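Local coordinates for protein geranyl diphosphate synthase small subunit (Antirrhinum majus, PDB 3QKC) that probably serves as the non-catalytic partner in geranyl diphosphate synthase, which joins dimethylallyl and isopentenyl diphosphate into geranyl diphosphate, at residues 58-63 with 195-200; 122-127 with 139-144. All blocks are in the same frame, centred on the assembly; numbering follows the deposited sequence.

Contact 1. Residues 58-63 with 195-200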
loop_
_atom_site.group_PDB
_atom_site.type_symbol
_atom_site.label_atom_id
_atom_site.label_comp_id
_atom_site.label_asym_id
_atom_site.label_seq_id
_atom_site.Cartn_x
_atom_site.Cartn_y
_atom_site.Cartn_z
ATOM N N GLU A 58 -17.436 1.013 -18.207
ATOM C CA GLU A 58 -18.357 1.491 -19.239
ATOM C C GLU A 58 -19.154 0.346 -19.873
ATOM O O GLU A 58 -20.384 0.444 -20.032
ATOM C CB GLU A 58 -17.611 2.313 -20.294
ATOM C CG GLU A 58 -17.158 3.672 -19.778
ATOM C CD GLU A 58 -16.430 4.510 -20.827
ATOM O OE1 GLU A 58 -16.339 5.741 -20.638
ATOM O OE2 GLU A 58 -15.942 3.950 -21.832
ATOM N N LEU A 59 -18.451 -0.734 -20.213
ATOM C CA LEU A 59 -19.079 -1.982 -20.660
ATOM C C LEU A 59 -20.352 -2.353 -19.881
ATOM O O LEU A 59 -21.315 -2.819 -20.471
ATOM C CB LEU A 59 -18.081 -3.145 -20.594
ATOM C CG LEU A 59 -18.574 -4.545 -20.988
ATOM C CD1 LEU A 59 -19.106 -4.569 -22.413
ATOM C CD2 LEU A 59 -17.478 -5.581 -20.816
ATOM N N VAL A 60 -20.349 -2.153 -18.566
ATOM C CA VAL A 60 -21.487 -2.569 -17.731
ATOM C C VAL A 60 -22.425 -1.429 -17.322
ATOM O O VAL A 60 -23.331 -1.625 -16.510
ATOM C CB VAL A 60 -21.035 -3.383 -16.473
ATOM C CG1 VAL A 60 -20.336 -4.676 -16.891
ATOM C CG2 VAL A 60 -20.145 -2.551 -15.578
ATOM N N GLY A 61 -22.197 -0.242 -17.876
ATOM C CA GLY A 61 -23.081 0.898 -17.651
ATOM C C GLY A 61 -22.618 1.983 -16.688
ATOM O O GLY A 61 -23.406 2.859 -16.338
ATOM N N GLY A 62 -21.359 1.942 -16.253
ATOM C CA GLY A 62 -20.820 3.025 -15.427
ATOM C C GLY A 62 -20.446 4.254 -16.249
ATOM O O GLY A 62 -20.283 4.167 -17.473
ATOM N N ASP A 63 -20.334 5.408 -15.589
ATOM C CA ASP A 63 -19.671 6.561 -16.203
ATOM C C ASP A 63 -18.183 6.394 -15.951
ATOM O O ASP A 63 -17.780 5.665 -15.039
ATOM C CB ASP A 63 -20.162 7.897 -15.619
ATOM C CG ASP A 63 -19.466 9.117 -16.260
ATOM O OD1 ASP A 63 -19.626 9.338 -17.485
ATOM O OD2 ASP A 63 -18.752 9.854 -15.541
ATOM N N GLY A 195 -18.738 -0.330 -11.731
ATOM C CA GLY A 195 -19.790 -0.230 -12.725
ATOM C C GLY A 195 -21.130 -0.705 -12.190
ATOM O O GLY A 195 -22.156 -0.454 -12.809
ATOM N N GLY A 196 -21.117 -1.381 -11.040
ATOM C CA GLY A 196 -22.328 -1.970 -10.469
ATOM C C GLY A 196 -22.671 -3.194 -11.285
ATOM O O GLY A 196 -23.284 -3.094 -12.348
ATOM N N CYS A 197 -22.265 -4.356 -10.797
ATOM C CA CYS A 197 -22.231 -5.537 -11.646
ATOM C C CYS A 197 -22.713 -6.758 -10.894
ATOM O O CYS A 197 -22.720 -6.765 -9.667
ATOM C CB CYS A 197 -20.790 -5.771 -12.091
ATOM S SG CYS A 197 -20.579 -6.232 -13.792
ATOM N N ASP A 198 -23.115 -7.789 -11.637
ATOM C CA ASP A 198 -23.400 -9.092 -11.030
ATOM C C ASP A 198 -22.117 -9.661 -10.429
ATOM O O ASP A 198 -21.045 -9.531 -11.012
ATOM C CB ASP A 198 -23.943 -10.080 -12.071
ATOM C CG ASP A 198 -25.461 -10.025 -12.214
ATOM O OD1 ASP A 198 -26.012 -8.956 -12.571
ATOM O OD2 ASP A 198 -26.105 -11.074 -11.990
ATOM N N GLU A 199 -22.237 -10.285 -9.261
ATOM C CA GLU A 199 -21.160 -11.080 -8.676
ATOM C C GLU A 199 -20.526 -11.997 -9.726
ATOM O O GLU A 199 -19.305 -12.087 -9.829
ATOM C CB GLU A 199 -21.709 -11.929 -7.522
ATOM C CG GLU A 199 -22.036 -11.162 -6.237
ATOM C CD GLU A 199 -20.815 -10.950 -5.358
ATOM O OE1 GLU A 199 -20.952 -10.974 -4.108
ATOM O OE2 GLU A 199 -19.710 -10.768 -5.918
ATOM N N ASP A 200 -21.377 -12.669 -10.502
ATOM C CA ASP A 200 -20.951 -13.558 -11.583
ATOM C C ASP A 200 -20.224 -12.805 -12.699
ATOM O O ASP A 200 -19.269 -13.320 -13.282
ATOM C CB ASP A 200 -22.163 -14.291 -12.187
ATOM C CG ASP A 200 -22.974 -15.074 -11.152
ATOM O OD1 ASP A 200 -22.724 -14.941 -9.932
ATOM O OD2 ASP A 200 -23.881 -15.827 -11.571
#

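Contact 2. Residues 122-127 with 139-144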
loop_
_atom_site.group_PDB
_atom_site.type_symbol
_atom_site.label_atom_id
_atom_site.label_comp_id
_atom_site.label_asym_id
_atom_site.label_seq_id
_atom_site.Cartn_x
_atom_site.Cartn_y
_atom_site.Cartn_z
ATOM N N LEU A 122 -6.277 7.606 -2.954
ATOM C CA LEU A 122 -7.153 8.252 -3.964
ATOM C C LEU A 122 -8.456 7.459 -4.118
ATOM O O LEU A 122 -9.545 8.017 -4.071
ATOM C CB LEU A 122 -6.469 8.368 -5.333
ATOM C CG LEU A 122 -5.170 9.153 -5.563
ATOM C CD1 LEU A 122 -4.824 9.150 -7.045
ATOM C CD2 LEU A 122 -5.289 10.584 -5.060
ATOM N N MET A 123 -8.324 6.150 -4.283
ATOM C CA MET A 123 -9.463 5.247 -4.403
ATOM C C MET A 123 -10.375 5.320 -3.175
ATOM O O MET A 123 -11.597 5.422 -3.316
ATOM C CB MET A 123 -8.974 3.809 -4.673
ATOM C CG MET A 123 -10.053 2.752 -4.817
ATOM S SD MET A 123 -10.888 2.680 -6.424
ATOM C CE MET A 123 -12.165 3.900 -6.225
ATOM N N ALA A 124 -9.776 5.282 -1.981
ATOM C CA ALA A 124 -10.518 5.411 -0.719
ATOM C C ALA A 124 -11.219 6.764 -0.549
ATOM O O ALA A 124 -12.295 6.830 0.039
ATOM C CB ALA A 124 -9.612 5.132 0.474
ATOM N N ARG A 125 -10.610 7.830 -1.065
ATOM C CA ARG A 125 -11.129 9.193 -0.879
ATOM C C ARG A 125 -12.080 9.650 -1.989
ATOM O O ARG A 125 -12.607 10.763 -1.931
ATOM C CB ARG A 125 -9.984 10.203 -0.777
ATOM C CG ARG A 125 -9.235 10.262 0.548
ATOM C CD ARG A 125 -8.464 11.578 0.594
ATOM N NE ARG A 125 -7.390 11.661 1.583
ATOM C CZ ARG A 125 -7.538 12.130 2.821
ATOM N NH1 ARG A 125 -6.494 12.196 3.635
ATOM N NH2 ARG A 125 -8.725 12.527 3.258
ATOM N N SER A 126 -12.284 8.808 -3.000
ATOM C CA SER A 126 -13.203 9.142 -4.086
ATOM C C SER A 126 -14.666 9.054 -3.627
ATOM O O SER A 126 -15.466 9.955 -3.916
ATOM C CB SER A 126 -12.928 8.300 -5.343
ATOM O OG SER A 126 -13.205 6.925 -5.147
ATOM N N MET A 127 -14.998 7.996 -2.880
ATOM C CA MET A 127 -16.341 7.811 -2.298
ATOM C C MET A 127 -16.747 8.989 -1.422
ATOM O O MET A 127 -15.896 9.781 -1.002
ATOM C CB MET A 127 -16.411 6.502 -1.484
ATOM C CG MET A 127 -16.640 6.625 0.037
ATOM S SD MET A 127 -18.378 6.473 0.559
ATOM C CE MET A 127 -18.237 6.861 2.305
ATOM N N ARG A 139 -14.602 -2.905 -1.755
ATOM C CA ARG A 139 -14.312 -4.072 -2.579
ATOM C C ARG A 139 -13.264 -3.795 -3.659
ATOM O O ARG A 139 -12.456 -4.670 -3.967
ATOM C CB ARG A 139 -15.575 -4.686 -3.195
ATOM C CG ARG A 139 -15.306 -6.066 -3.809
ATOM C CD ARG A 139 -16.582 -6.797 -4.172
ATOM N NE ARG A 139 -16.331 -8.000 -4.968
ATOM C CZ ARG A 139 -17.294 -8.777 -5.466
ATOM N NH1 ARG A 139 -18.574 -8.472 -5.261
ATOM N NH2 ARG A 139 -16.987 -9.862 -6.172
ATOM N N ALA A 140 -13.292 -2.585 -4.223
ATOM C CA ALA A 140 -12.312 -2.153 -5.223
ATOM C C ALA A 140 -10.917 -2.102 -4.605
ATOM O O ALA A 140 -9.923 -2.415 -5.254
ATOM C CB ALA A 140 -12.699 -0.772 -5.795
ATOM N N ILE A 141 -10.870 -1.715 -3.336
ATOM C CA ILE A 141 -9.636 -1.594 -2.575
ATOM C C ILE A 141 -9.044 -2.974 -2.317
ATOM O O ILE A 141 -7.834 -3.190 -2.488
ATOM C CB ILE A 141 -9.891 -0.800 -1.289
ATOM C CG1 ILE A 141 -9.791 0.691 -1.615
ATOM C CG2 ILE A 141 -8.937 -1.206 -0.158
ATOM C CD1 ILE A 141 -10.602 1.561 -0.712
ATOM N N ILE A 142 -9.924 -3.909 -1.973
ATOM C CA ILE A 142 -9.549 -5.308 -1.834
ATOM C C ILE A 142 -8.877 -5.812 -3.105
ATOM O O ILE A 142 -7.810 -6.447 -3.029
ATOM C CB ILE A 142 -10.755 -6.186 -1.470
ATOM C CG1 ILE A 142 -11.187 -5.891 -0.037
ATOM C CG2 ILE A 142 -10.393 -7.644 -1.607
ATOM C CD1 ILE A 142 -12.680 -6.084 0.218
ATOM N N GLU A 143 -9.470 -5.487 -4.259
ATOM C CA GLU A 143 -8.910 -5.881 -5.559
ATOM C C GLU A 143 -7.510 -5.332 -5.798
ATOM O O GLU A 143 -6.634 -6.051 -6.268
ATOM C CB GLU A 143 -9.806 -5.429 -6.717
ATOM C CG GLU A 143 -11.003 -6.316 -6.972
ATOM C CD GLU A 143 -10.631 -7.756 -7.232
ATOM O OE1 GLU A 143 -9.785 -8.035 -8.098
ATOM O OE2 GLU A 143 -11.213 -8.622 -6.575
ATOM N N LEU A 144 -7.329 -4.043 -5.523
ATOM C CA LEU A 144 -6.045 -3.382 -5.717
ATOM C C LEU A 144 -4.977 -3.867 -4.733
ATOM O O LEU A 144 -3.826 -3.955 -5.098
ATOM C CB LEU A 144 -6.202 -1.854 -5.627
ATOM C CG LEU A 144 -7.004 -1.237 -6.770
ATOM C CD1 LEU A 144 -8.021 -0.196 -6.260
ATOM C CD2 LEU A 144 -6.085 -0.655 -7.822
#

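Contact 1. Residues 58-63 with 195-200
No aromatic ring enters this contact, and its flat groups are peptide planes. The one joining Gly-195 to Gly-196 has CG2 of Val-60 over one face, displaced towards Gly-195 CA, while the backbone of Gly-62 passes near the same end, with Gly-62 CA 4.4 Å from Gly-195 CA. Val-60 is the central side chain, and its two methyls divide the work. CG2, in the crowded position between the backbone N and the carbonyl carbon, lies against the bare alpha carbon of Gly-195 (Val-60 CG2 to Gly-195 CA 3.7 Å); with no side chain in the way, the isopropyl group can settle directly on the main chain. CG1, anti to its own carbonyl carbon (chi1 -62°), meets the sulfur of Cys-197 tip to tip, and the 3.5 Å between Val-60 CG1 and Cys-197 SG is snug. Cys-197 turns its sulfur there with a chi1 of -138°, away from a staggered position. No hydrogen bond passes between the two segments, which meet by van der Waals contact. Val-60 is the first residue to leave the helical conformation after helix 48-59, just before Gly-61 (phi 104°), the C-prime residue of a Schellman motif with Gly-62 N turned back to the carbonyl O of the residue before Glu-58 and Gly-61 N to Glu-58 O at 2.9 Å. The contact lies at the surface, where the turn following helix 48-59 meets the short link from helix 169-195 to helix 199-219. Leu-205 of helix 199-219 and Phe-244 also pack on Val-60, and Ile-202 packs on Cys-197, joining these loops to the helical bundle.

Contact 2. Residues 122-127 with 139-144
Helices 105-126 and 134-148 run antiparallel here, their local axes 10.0 Å apart at an angle of 174°, with Met-123 CA opposite Ile-141 CA at 7.1 Å. Met-123 crosses the gap. Its CG is anti to the backbone N (chi1 180°), which sends the side chain straight out, and bends at chi2 and chi3 then fold the thioether against the facing helix. CG touches two branches at once, Ile-141 CG1 at 3.8 Å and Leu-144 CD1 at 3.9 Å; the methionine crosses the isoleucine obliquely and the leucine at about a right angle. Beyond it, Met-123 SD reaches the methyl of Ala-140, 3.9 Å from CB. As Ile-137 also touches Met-123, the residue sits as a knob in a hole formed by Ile-137, Ala-140, Ile-141 and Leu-144. Alongside, Ile-141 extends its CD1 to the small residue next in line, ending 3.9 Å from Ala-124 CB and equally near its alpha carbon. Near the end of helix 105-126, Ser-126 OG donates to Met-123 O at 2.9 Å from above the carbonyl plane, supplementing a weak backbone bond to the same oxygen. Helix 68-85 covers the pair through Ala-70 on Met-123 and Ala-73 and Val-74 on Leu-144, whereas Ile-142 and Leu-138 of the second subunit pack on Ala-124 and Ile-141, respectively. All five touching residues are buried and no polar bond links the segments; the hairpin is therefore held by close-fitting apolar surfaces, which continue into the dimer interface.

In the fold
From the N terminus, the chain first reaches 58-63 at the end of helix 48-59, then passes through helices 68-85 and 105-126 to 122-127. A short connection and helix 134-148 bring it to 139-144, so contact 2 closes a local hairpin of neighbouring helices. At the end of helix 169-195 the chain enters 195-200 and completes contact 1, a long-range closure within which contact 2 is nested. Their centres lie 16 Å apart, yet they are joined directly: Glu-199 OE2 forms a salt bridge with Arg-139 NH1 at 2.6 Å. The bridge thus ties the start of helix 199-219, next to the loops of contact 1, to helix 134-148 of the dimer-facing hairpin in this all-helical prenyltransferase-type fold.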